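Local atomic coordinates of cycloalternan-forming enzyme (PDB entry 5F7U), a protein that belongs to glycoside hydrolase family 31 and combines a TIM barrel with beta-rich domains and a family 6 carbohydrate-binding module. Residues 743-751 with 791-802; 767-776 with 938-946. The protein carries 1 engineered substitution. All coordinates share one frame; numbering follows the deposited sequence.

Contact 1: residues 743-751 with 791-802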
loop_
_atom_site.group_PDB
_atom_site.type_symbol
_atom_site.label_atom_id
_atom_site.label_comp_id
_atom_site.label_asym_id
_atom_site.label_seq_id
_atom_site.Cartn_x
_atom_site.Cartn_y
_atom_site.Cartn_z
ATOM N N GLY A 743 -10.867 3.981 -2.533
ATOM C CA GLY A 743 -11.242 5.326 -3.057
ATOM C C GLY A 743 -11.719 6.197 -1.893
ATOM O O GLY A 743 -11.420 5.891 -0.743
ATOM N N ASP A 744 -12.476 7.257 -2.176
ATOM C CA ASP A 744 -12.918 8.165 -1.092
ATOM C C ASP A 744 -14.089 7.602 -0.319
ATOM O O ASP A 744 -14.292 7.980 0.832
ATOM C CB ASP A 744 -13.405 9.523 -1.646
ATOM C CG ASP A 744 -12.346 10.278 -2.453
ATOM O OD1 ASP A 744 -11.160 10.264 -2.079
ATOM O OD2 ASP A 744 -12.725 10.928 -3.465
ATOM N N ASP A 745 -14.885 6.747 -0.970
ATOM C CA ASP A 745 -16.262 6.502 -0.527
ATOM C C ASP A 745 -16.639 5.111 -0.064
ATOM O O ASP A 745 -17.702 4.961 0.547
ATOM C CB ASP A 745 -17.228 6.872 -1.637
ATOM C CG ASP A 745 -17.058 8.283 -2.075
ATOM O OD1 ASP A 745 -17.186 9.173 -1.222
ATOM O OD2 ASP A 745 -16.777 8.482 -3.278
ATOM N N LEU A 746 -15.815 4.106 -0.364
ATOM C CA LEU A 746 -16.230 2.719 -0.131
ATOM C C LEU A 746 -15.488 2.159 1.042
ATOM O O LEU A 746 -14.264 2.284 1.118
ATOM C CB LEU A 746 -16.006 1.828 -1.354
ATOM C CG LEU A 746 -16.787 2.180 -2.632
ATOM C CD1 LEU A 746 -16.364 1.235 -3.764
ATOM C CD2 LEU A 746 -18.296 2.143 -2.384
ATOM N N LEU A 747 -16.253 1.590 1.976
ATOM C CA LEU A 747 -15.663 0.857 3.086
ATOM C C LEU A 747 -15.764 -0.625 2.745
ATOM O O LEU A 747 -16.879 -1.168 2.549
ATOM C CB LEU A 747 -16.363 1.203 4.406
ATOM C CG LEU A 747 -15.732 0.725 5.737
ATOM C CD1 LEU A 747 -16.406 1.465 6.886
ATOM C CD2 LEU A 747 -15.828 -0.786 5.968
ATOM N N VAL A 748 -14.607 -1.288 2.658
ATOM C CA VAL A 748 -14.575 -2.703 2.255
ATOM C C VAL A 748 -14.132 -3.545 3.446
ATOM O O VAL A 748 -13.128 -3.237 4.074
ATOM C CB VAL A 748 -13.575 -2.940 1.082
ATOM C CG1 VAL A 748 -13.512 -4.413 0.693
ATOM C CG2 VAL A 748 -13.948 -2.090 -0.121
ATOM N N ALA A 749 -14.835 -4.655 3.701
ATOM C CA ALA A 749 -14.513 -5.510 4.832
ATOM C C ALA A 749 -14.326 -6.970 4.417
ATOM O O ALA A 749 -15.248 -7.768 4.521
ATOM C CB ALA A 749 -15.583 -5.348 5.917
ATOM N N PRO A 750 -13.113 -7.331 3.931
ATOM C CA PRO A 750 -12.977 -8.709 3.461
ATOM C C PRO A 750 -12.969 -9.698 4.625
ATOM O O PRO A 750 -12.686 -9.314 5.765
ATOM C CB PRO A 750 -11.636 -8.702 2.736
ATOM C CG PRO A 750 -10.846 -7.665 3.429
ATOM C CD PRO A 750 -11.850 -6.577 3.790
ATOM N N ILE A 751 -13.341 -10.938 4.338
ATOM C CA ILE A 751 -13.327 -11.983 5.356
ATOM C C ILE A 751 -11.988 -12.692 5.197
ATOM O O ILE A 751 -11.760 -13.396 4.191
ATOM C CB ILE A 751 -14.516 -12.972 5.206
ATOM C CG1 ILE A 751 -15.840 -12.351 5.669
ATOM C CG2 ILE A 751 -14.306 -14.189 6.110
ATOM C CD1 ILE A 751 -16.457 -11.311 4.758
ATOM N N THR A 791 -19.887 -13.689 -0.537
ATOM C CA THR A 791 -20.363 -12.352 -0.143
ATOM C C THR A 791 -19.244 -11.503 0.452
ATOM O O THR A 791 -18.467 -11.978 1.294
ATOM C CB THR A 791 -21.518 -12.515 0.876
ATOM O OG1 THR A 791 -22.592 -13.223 0.240
ATOM C CG2 THR A 791 -22.035 -11.173 1.420
ATOM N N LEU A 792 -19.197 -10.239 0.035
ATOM C CA LEU A 792 -18.211 -9.282 0.557
ATOM C C LEU A 792 -18.938 -8.034 1.057
ATOM O O LEU A 792 -19.551 -7.350 0.249
ATOM C CB LEU A 792 -17.241 -8.877 -0.579
ATOM C CG LEU A 792 -16.170 -7.819 -0.283
ATOM C CD1 LEU A 792 -15.068 -8.408 0.582
ATOM C CD2 LEU A 792 -15.563 -7.327 -1.577
ATOM N N PRO A 793 -18.838 -7.696 2.359
ATOM C CA PRO A 793 -19.475 -6.444 2.833
ATOM C C PRO A 793 -18.764 -5.226 2.240
ATOM O O PRO A 793 -17.560 -5.074 2.430
ATOM C CB PRO A 793 -19.257 -6.473 4.356
ATOM C CG PRO A 793 -18.873 -7.891 4.674
ATOM C CD PRO A 793 -18.188 -8.439 3.453
ATOM N N VAL A 794 -19.492 -4.395 1.495
ATOM C CA VAL A 794 -18.947 -3.127 0.966
ATOM C C VAL A 794 -20.018 -2.057 1.145
ATOM O O VAL A 794 -21.167 -2.285 0.775
ATOM C CB VAL A 794 -18.535 -3.195 -0.526
ATOM C CG1 VAL A 794 -17.904 -1.870 -0.955
ATOM C CG2 VAL A 794 -17.513 -4.314 -0.788
ATOM N N PHE A 795 -19.628 -0.906 1.696
ATOM C CA PHE A 795 -20.571 0.169 2.022
ATOM C C PHE A 795 -20.124 1.506 1.456
ATOM O O PHE A 795 -18.924 1.820 1.452
ATOM C CB PHE A 795 -20.710 0.330 3.536
ATOM C CG PHE A 795 -20.882 -0.968 4.275
ATOM C CD1 PHE A 795 -19.769 -1.750 4.599
ATOM C CD2 PHE A 795 -22.166 -1.414 4.652
ATOM C CE1 PHE A 795 -19.921 -2.956 5.273
ATOM C CE2 PHE A 795 -22.317 -2.610 5.350
ATOM C CZ PHE A 795 -21.192 -3.383 5.658
ATOM N N ALA A 796 -21.091 2.296 0.995
ATOM C CA ALA A 796 -20.802 3.649 0.526
ATOM C C ALA A 796 -21.097 4.667 1.612
ATOM O O ALA A 796 -22.128 4.610 2.263
ATOM C CB ALA A 796 -21.621 3.978 -0.716
ATOM N N LYS A 797 -20.184 5.621 1.736
ATOM C CA LYS A 797 -20.262 6.749 2.663
ATOM C C LYS A 797 -21.365 7.708 2.234
ATOM O O LYS A 797 -21.637 7.857 1.040
ATOM C CB LYS A 797 -18.917 7.460 2.595
ATOM C CG LYS A 797 -18.682 8.566 3.583
ATOM C CD LYS A 797 -17.189 8.896 3.596
ATOM C CE LYS A 797 -16.709 9.663 2.380
ATOM N NZ LYS A 797 -15.287 10.083 2.627
ATOM N N ALA A 798 -21.995 8.363 3.214
ATOM C CA ALA A 798 -23.015 9.386 2.940
ATOM C C ALA A 798 -22.474 10.460 2.003
ATOM O O ALA A 798 -21.366 10.960 2.202
ATOM C CB ALA A 798 -23.500 10.007 4.254
ATOM N N GLY A 799 -23.247 10.802 0.980
ATOM C CA GLY A 799 -22.843 11.857 0.051
ATOM C C GLY A 799 -22.053 11.336 -1.132
ATOM O O GLY A 799 -21.791 12.102 -2.063
ATOM N N ALA A 800 -21.723 10.040 -1.132
ATOM C CA ALA A 800 -20.917 9.434 -2.219
ATOM C C ALA A 800 -21.537 9.638 -3.595
ATOM O O ALA A 800 -22.748 9.516 -3.765
ATOM C CB ALA A 800 -20.692 7.951 -1.968
ATOM N N ILE A 801 -20.677 9.958 -4.556
ATOM C CA ILE A 801 -21.009 10.016 -5.984
ATOM C C ILE A 801 -20.003 9.075 -6.638
ATOM O O ILE A 801 -18.806 9.350 -6.643
ATOM C CB ILE A 801 -20.900 11.452 -6.565
ATOM C CG1 ILE A 801 -21.865 12.399 -5.825
ATOM C CG2 ILE A 801 -21.209 11.425 -8.068
ATOM C CD1 ILE A 801 -21.464 13.873 -5.844
ATOM N N ILE A 802 -20.497 7.938 -7.134
ATOM C CA ILE A 802 -19.623 6.851 -7.614
ATOM C C ILE A 802 -19.861 6.601 -9.105
ATOM O O ILE A 802 -20.908 6.078 -9.467
ATOM C CB ILE A 802 -19.853 5.557 -6.802
ATOM C CG1 ILE A 802 -19.569 5.810 -5.306
ATOM C CG2 ILE A 802 -18.995 4.401 -7.338
ATOM C CD1 ILE A 802 -20.240 4.798 -4.380
HETATM O O HOH W 1 -17.803 10.574 -4.321
#
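Strands 746-748 and 794-797 run antiparallel, Leu747 and Phe795 forming the hydrogen-bonded pair with Leu746-Ala796 and Val748-Val794 as non-hydrogen-bonded pairs before and after it. Leu747 N gives a nearly straight bond to Phe795 O (2.7 Å), Phe795 N returns a bond to Leu747 O, and the ladder runs on in the bonds from Lys797 N to Asp745 O and from Ala749 N to Pro793 O. On the face that carries Leu746, Val748, Val794 and Ala796, Val748 and Val794 run alongside each other, CG2 of the first against CG1 of the second at 4.0 Å. Leu746 CD2 reaches across to CD1 of Ile802, in the strand that begins at Ile801 (3.8 Å). At the far end Ile751 crosses Pro793 at about a right angle, its CD1 lying 3.6 Å from Pro793 CD.

The polar end is built round Lys797. Its chain leaves with CG anti to the backbone N (chi1 -173°) and bends at chi3 (74°), which brings NZ to 2.9 Å from Asp744 O, tilted from the carbonyl plane. A type II turn from Lys797 to Ala800 then brings Ala800 CB against Asp745 CB (3.6 Å), and a water links Asp745 OD2 to Ile801 N.

Beyond the pair, strand 740-742 borders 746-748 and strand 767-770 borders 794-797, so these two strands lie in the middle of the antiparallel sheet of the C-terminal domain. Val761 of strand 758-763 packs on Leu747 and Phe795, while helix 642-653 meets Pro750, Ile751 and Leu792.

Contact 2: residues 767-776 with 938-946. With MG (magnesium ion), chain G; GLC (alpha-D-glucopyranose), chain B; GLC (alpha-D-glucopyranose), chain C.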
loop_
_atom_site.group_PDB
_atom_site.type_symbol
_atom_site.label_atom_id
_atom_site.label_comp_id
_atom_site.label_asym_id
_atom_site.label_seq_id
_atom_site.Cartn_x
_atom_site.Cartn_y
_atom_site.Cartn_z
ATOM N N GLU A 767 -23.468 7.845 7.902
ATOM C CA GLU A 767 -24.349 6.778 7.429
ATOM C C GLU A 767 -23.661 5.978 6.330
ATOM O O GLU A 767 -23.044 6.568 5.458
ATOM C CB GLU A 767 -25.644 7.399 6.895
ATOM C CG GLU A 767 -26.694 6.376 6.502
ATOM C CD GLU A 767 -28.004 7.021 6.128
ATOM O OE1 GLU A 767 -28.703 7.519 7.032
ATOM O OE2 GLU A 767 -28.361 7.007 4.938
ATOM N N TRP A 768 -23.772 4.648 6.383
ATOM C CA TRP A 768 -23.123 3.740 5.445
ATOM C C TRP A 768 -24.184 2.883 4.787
ATOM O O TRP A 768 -25.047 2.356 5.480
ATOM C CB TRP A 768 -22.122 2.841 6.183
ATOM C CG TRP A 768 -21.048 3.673 6.814
ATOM C CD1 TRP A 768 -21.071 4.223 8.065
ATOM C CD2 TRP A 768 -19.845 4.120 6.196
ATOM N NE1 TRP A 768 -19.932 4.970 8.271
ATOM C CE2 TRP A 768 -19.163 4.919 7.142
ATOM C CE3 TRP A 768 -19.248 3.896 4.934
ATOM C CZ2 TRP A 768 -17.914 5.509 6.872
ATOM C CZ3 TRP A 768 -18.012 4.472 4.667
ATOM C CH2 TRP A 768 -17.357 5.273 5.630
ATOM N N VAL A 769 -24.140 2.757 3.465
ATOM C CA VAL A 769 -25.175 2.011 2.764
ATOM C C VAL A 769 -24.516 0.855 2.030
ATOM O O VAL A 769 -23.547 1.050 1.304
ATOM C CB VAL A 769 -25.976 2.919 1.787
ATOM C CG1 VAL A 769 -26.989 2.090 1.013
ATOM C CG2 VAL A 769 -26.671 4.044 2.547
ATOM N N ASP A 770 -25.050 -0.345 2.242
ATOM C CA ASP A 770 -24.586 -1.569 1.580
ATOM C C ASP A 770 -24.753 -1.395 0.072
ATOM O O ASP A 770 -25.866 -1.191 -0.410
ATOM C CB ASP A 770 -25.455 -2.716 2.122
ATOM C CG ASP A 770 -25.053 -4.082 1.611
ATOM O OD1 ASP A 770 -24.684 -4.216 0.427
ATOM O OD2 ASP A 770 -25.167 -5.030 2.416
ATOM N N ILE A 771 -23.658 -1.453 -0.681
ATOM C CA ILE A 771 -23.742 -1.165 -2.129
ATOM C C ILE A 771 -24.457 -2.240 -2.952
ATOM O O ILE A 771 -24.834 -1.988 -4.100
ATOM C CB ILE A 771 -22.373 -0.812 -2.770
ATOM C CG1 ILE A 771 -21.445 -2.038 -2.834
ATOM C CG2 ILE A 771 -21.724 0.340 -1.987
ATOM C CD1 ILE A 771 -20.236 -1.865 -3.742
ATOM N N TRP A 772 -24.626 -3.428 -2.374
ATOM C CA TRP A 772 -25.174 -4.570 -3.095
ATOM C C TRP A 772 -26.693 -4.604 -3.033
ATOM O O TRP A 772 -27.328 -5.146 -3.931
ATOM C CB TRP A 772 -24.654 -5.872 -2.484
ATOM C CG TRP A 772 -23.166 -5.941 -2.405
ATOM C CD1 TRP A 772 -22.388 -5.817 -1.276
ATOM C CD2 TRP A 772 -22.265 -6.189 -3.491
ATOM N NE1 TRP A 772 -21.050 -5.954 -1.602
ATOM C CE2 TRP A 772 -20.945 -6.188 -2.950
ATOM C CE3 TRP A 772 -22.439 -6.410 -4.864
ATOM C CZ2 TRP A 772 -19.807 -6.405 -3.741
ATOM C CZ3 TRP A 772 -21.292 -6.636 -5.666
ATOM C CH2 TRP A 772 -19.997 -6.625 -5.093
ATOM N N ASN A 773 -27.262 -4.045 -1.960
ATOM C CA ASN A 773 -28.680 -4.262 -1.643
ATOM C C ASN A 773 -29.447 -3.069 -1.028
ATOM O O ASN A 773 -30.666 -3.157 -0.821
ATOM C CB ASN A 773 -28.845 -5.533 -0.764
ATOM C CG ASN A 773 -28.109 -5.438 0.581
ATOM O OD1 ASN A 773 -28.070 -4.387 1.229
ATOM N ND2 ASN A 773 -27.492 -6.556 0.996
ATOM N N GLY A 774 -28.751 -1.971 -0.721
ATOM C CA GLY A 774 -29.411 -0.804 -0.134
ATOM C C GLY A 774 -29.695 -0.865 1.358
ATOM O O GLY A 774 -30.456 -0.030 1.875
ATOM N N GLY A 775 -29.109 -1.839 2.066
ATOM C CA GLY A 775 -29.214 -1.878 3.528
ATOM C C GLY A 775 -28.564 -0.649 4.139
ATOM O O GLY A 775 -27.436 -0.304 3.810
ATOM N N VAL A 776 -29.281 0.029 5.027
ATOM C CA VAL A 776 -28.761 1.262 5.604
ATOM C C VAL A 776 -28.133 0.950 6.971
ATOM O O VAL A 776 -28.738 0.259 7.786
ATOM C CB VAL A 776 -29.867 2.321 5.737
ATOM C CG1 VAL A 776 -29.299 3.594 6.339
ATOM C CG2 VAL A 776 -30.468 2.637 4.360
ATOM N N HIS A 938 -35.539 10.198 1.785
ATOM C CA HIS A 938 -34.468 9.239 2.088
ATOM C C HIS A 938 -34.989 7.828 1.819
ATOM O O HIS A 938 -36.156 7.531 2.096
ATOM C CB HIS A 938 -34.001 9.384 3.540
ATOM C CG HIS A 938 -32.826 8.515 3.880
ATOM N ND1 HIS A 938 -32.932 7.150 4.051
ATOM C CD2 HIS A 938 -31.526 8.821 4.092
ATOM C CE1 HIS A 938 -31.744 6.654 4.351
ATOM N NE2 HIS A 938 -30.876 7.645 4.388
ATOM N N ALA A 939 -34.139 6.957 1.261
ATOM C CA ALA A 939 -34.595 5.623 0.872
ATOM C C ALA A 939 -35.148 4.851 2.071
ATOM O O ALA A 939 -34.758 5.133 3.209
ATOM C CB ALA A 939 -33.470 4.844 0.207
ATOM N N PRO A 940 -36.062 3.882 1.831
ATOM C CA PRO A 940 -36.656 3.193 2.971
ATOM C C PRO A 940 -35.636 2.381 3.770
ATOM O O PRO A 940 -34.592 1.972 3.227
ATOM C CB PRO A 940 -37.654 2.222 2.324
ATOM C CG PRO A 940 -37.965 2.829 0.993
ATOM C CD PRO A 940 -36.676 3.454 0.559
ATOM N N TYR A 941 -35.940 2.201 5.057
ATOM C CA TYR A 941 -35.284 1.214 5.908
ATOM C C TYR A 941 -36.119 -0.063 5.810
ATOM O O TYR A 941 -37.242 -0.121 6.325
ATOM C CB TYR A 941 -35.263 1.711 7.363
ATOM C CG TYR A 941 -34.338 2.885 7.584
ATOM C CD1 TYR A 941 -34.732 4.197 7.273
ATOM C CD2 TYR A 941 -33.046 2.675 8.081
ATOM C CE1 TYR A 941 -33.865 5.272 7.463
ATOM C CE2 TYR A 941 -32.184 3.735 8.300
ATOM C CZ TYR A 941 -32.586 5.026 7.965
ATOM O OH TYR A 941 -31.700 6.068 8.184
ATOM N N GLU A 942 -35.576 -1.077 5.143
ATOM C CA GLU A 942 -36.344 -2.294 4.860
ATOM C C GLU A 942 -36.505 -3.138 6.116
ATOM O O GLU A 942 -35.517 -3.407 6.839
ATOM C CB GLU A 942 -35.690 -3.113 3.732
ATOM C CG GLU A 942 -35.683 -2.413 2.375
ATOM C CD GLU A 942 -37.072 -2.087 1.842
ATOM O OE1 GLU A 942 -38.081 -2.746 2.235
ATOM O OE2 GLU A 942 -37.151 -1.168 0.984
ATOM N N ALA A 943 -37.748 -3.548 6.388
ATOM C CA ALA A 943 -38.023 -4.362 7.564
ATOM C C ALA A 943 -37.267 -5.694 7.520
ATOM O O ALA A 943 -36.817 -6.193 8.553
ATOM C CB ALA A 943 -39.522 -4.584 7.733
ATOM N N GLU A 944 -37.104 -6.240 6.312
ATOM C CA GLU A 944 -36.423 -7.524 6.108
ATOM C C GLU A 944 -34.911 -7.455 6.428
ATOM O O GLU A 944 -34.261 -8.501 6.610
ATOM C CB GLU A 944 -36.685 -8.056 4.684
ATOM C CG GLU A 944 -36.239 -7.146 3.543
ATOM C CD GLU A 944 -37.316 -6.201 2.989
ATOM O OE1 GLU A 944 -38.234 -5.714 3.692
ATOM O OE2 GLU A 944 -37.221 -5.896 1.793
ATOM N N PHE A 945 -34.376 -6.232 6.500
ATOM C CA PHE A 945 -32.973 -6.009 6.906
ATOM C C PHE A 945 -32.832 -5.658 8.386
ATOM O O PHE A 945 -31.705 -5.484 8.894
ATOM C CB PHE A 945 -32.284 -4.930 6.054
ATOM C CG PHE A 945 -32.298 -5.180 4.565
ATOM C CD1 PHE A 945 -32.370 -6.476 4.019
ATOM C CD2 PHE A 945 -32.202 -4.095 3.690
ATOM C CE1 PHE A 945 -32.377 -6.672 2.628
ATOM C CE2 PHE A 945 -32.196 -4.282 2.303
ATOM C CZ PHE A 945 -32.282 -5.576 1.771
ATOM N N GLY A 946 -33.959 -5.563 9.088
ATOM C CA GLY A 946 -33.941 -5.200 10.511
ATOM C C GLY A 946 -33.428 -6.333 11.386
ATOM O O GLY A 946 -33.162 -7.447 10.898
HETATM MG MG MG G . -39.369 -4.543 2.175
HETATM C C1 GLC B . -26.959 -8.785 3.972
HETATM C C2 GLC B . -26.096 -9.200 5.165
HETATM C C3 GLC B . -26.655 -8.558 6.442
HETATM C C4 GLC B . -26.810 -7.038 6.267
HETATM C C5 GLC B . -27.712 -6.753 5.057
HETATM C C6 GLC B . -27.938 -5.278 4.740
HETATM O O2 GLC B . -26.109 -10.628 5.282
HETATM O O3 GLC B . -25.836 -8.888 7.570
HETATM O O4 GLC B . -27.362 -6.438 7.441
HETATM O O5 GLC B . -27.094 -7.353 3.908
HETATM O O6 GLC B . -26.673 -4.634 4.546
HETATM C C1 GLC C . -32.035 -10.591 4.587
HETATM C C2 GLC C . -33.027 -10.571 3.415
HETATM C C3 GLC C . -32.353 -11.003 2.108
HETATM C C4 GLC C . -31.110 -10.170 1.804
HETATM C C5 GLC C . -30.196 -10.177 3.028
HETATM C C6 GLC C . -28.985 -9.275 2.861
HETATM O O2 GLC C . -34.165 -11.390 3.705
HETATM O O3 GLC C . -33.268 -10.859 1.026
HETATM O O4 GLC C . -30.408 -10.715 0.674
HETATM O O5 GLC C . -30.906 -9.774 4.218
HETATM O O6 GLC C . -28.230 -9.447 4.068
HETATM O O HOH W 2 -33.063 -0.344 3.471
HETATM O O HOH W 3 -33.076 0.795 0.851
#
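Phe945 of the 943-945 turn and the Asn773-Gly775 loop meet beside two bound alpha-D-glucopyranose units, in a pocket lined from both segments. The phenyl ring lies against the loop backbone, with CD2 3.7 Å from Gly775 CA and CE2 close to Asn773 O, while CD1 approaches O5 of the chain C sugar. Gly775 brings bare backbone to the ring and to C6 of the chain B sugar.

Polar groups hold the chain B sugar. O6 of the chain B sugar donates to Asp770 OD2 (2.6 Å), which also bonds Tyr785, and Asn773 ND2 donates to O5 of the chain B sugar at 3.0 Å. Two Asx turns fix these side chains: Asp770 OD1 accepts from Trp772 N, and Asn773 OD1 from Gly775 N. Asn773 CG sits between its backbone N and carbonyl carbon (chi1 61°), which turns OD1 back to its own loop and ND2 to the sugar.

Away from the sugars, Glu767 reaches out to His938. Glu767 OE2 accepts a hydrogen bond from His938 NE2 on its syn lone pair, in the plane of the imidazole, at 2.7 Å and 166°; the carboxylate stands 84° to that ring. His938 ND1 in turn donates to Ala939 O, so both ring nitrogens are used. Between these ends Val776 CG1 packs 3.5 Å from Tyr941 CE2, and two waters join Gly774 O to Pro940 O.

Glu942 and Glu944 bind a magnesium ion, tying the 3-10 turn that carries Phe945 to Thr961, Gly964 and, in strand 1054-1062, Asp1057. The whole is an interdomain glycan site, in which a loop of the C-terminal domain faces a metal-braced turn of the family 6 carbohydrate-binding module.

How the contacts relate
The centres of contact 1 and contact 2 lie 13 Å apart, and strands 794-797 and 767-770, neighbours in one six-stranded antiparallel sheet, join them directly. Ala796 N to Val769 O (2.8 Å) and Ile771 N to Val794 O (3.0 Å) are probable hydrogen bonds between these strands. Along the chain the segments alternate: 743-751, 767-776, 791-802, then 938-946 after a long, strand-rich excursion. Contact 1 lies within the C-terminal domain of the family 31 enzyme, whereas contact 2 joins the edge of that domain to the carbohydrate-binding module, so the sheet that holds contact 1 also carries the loop of contact 2 that meets the glycan.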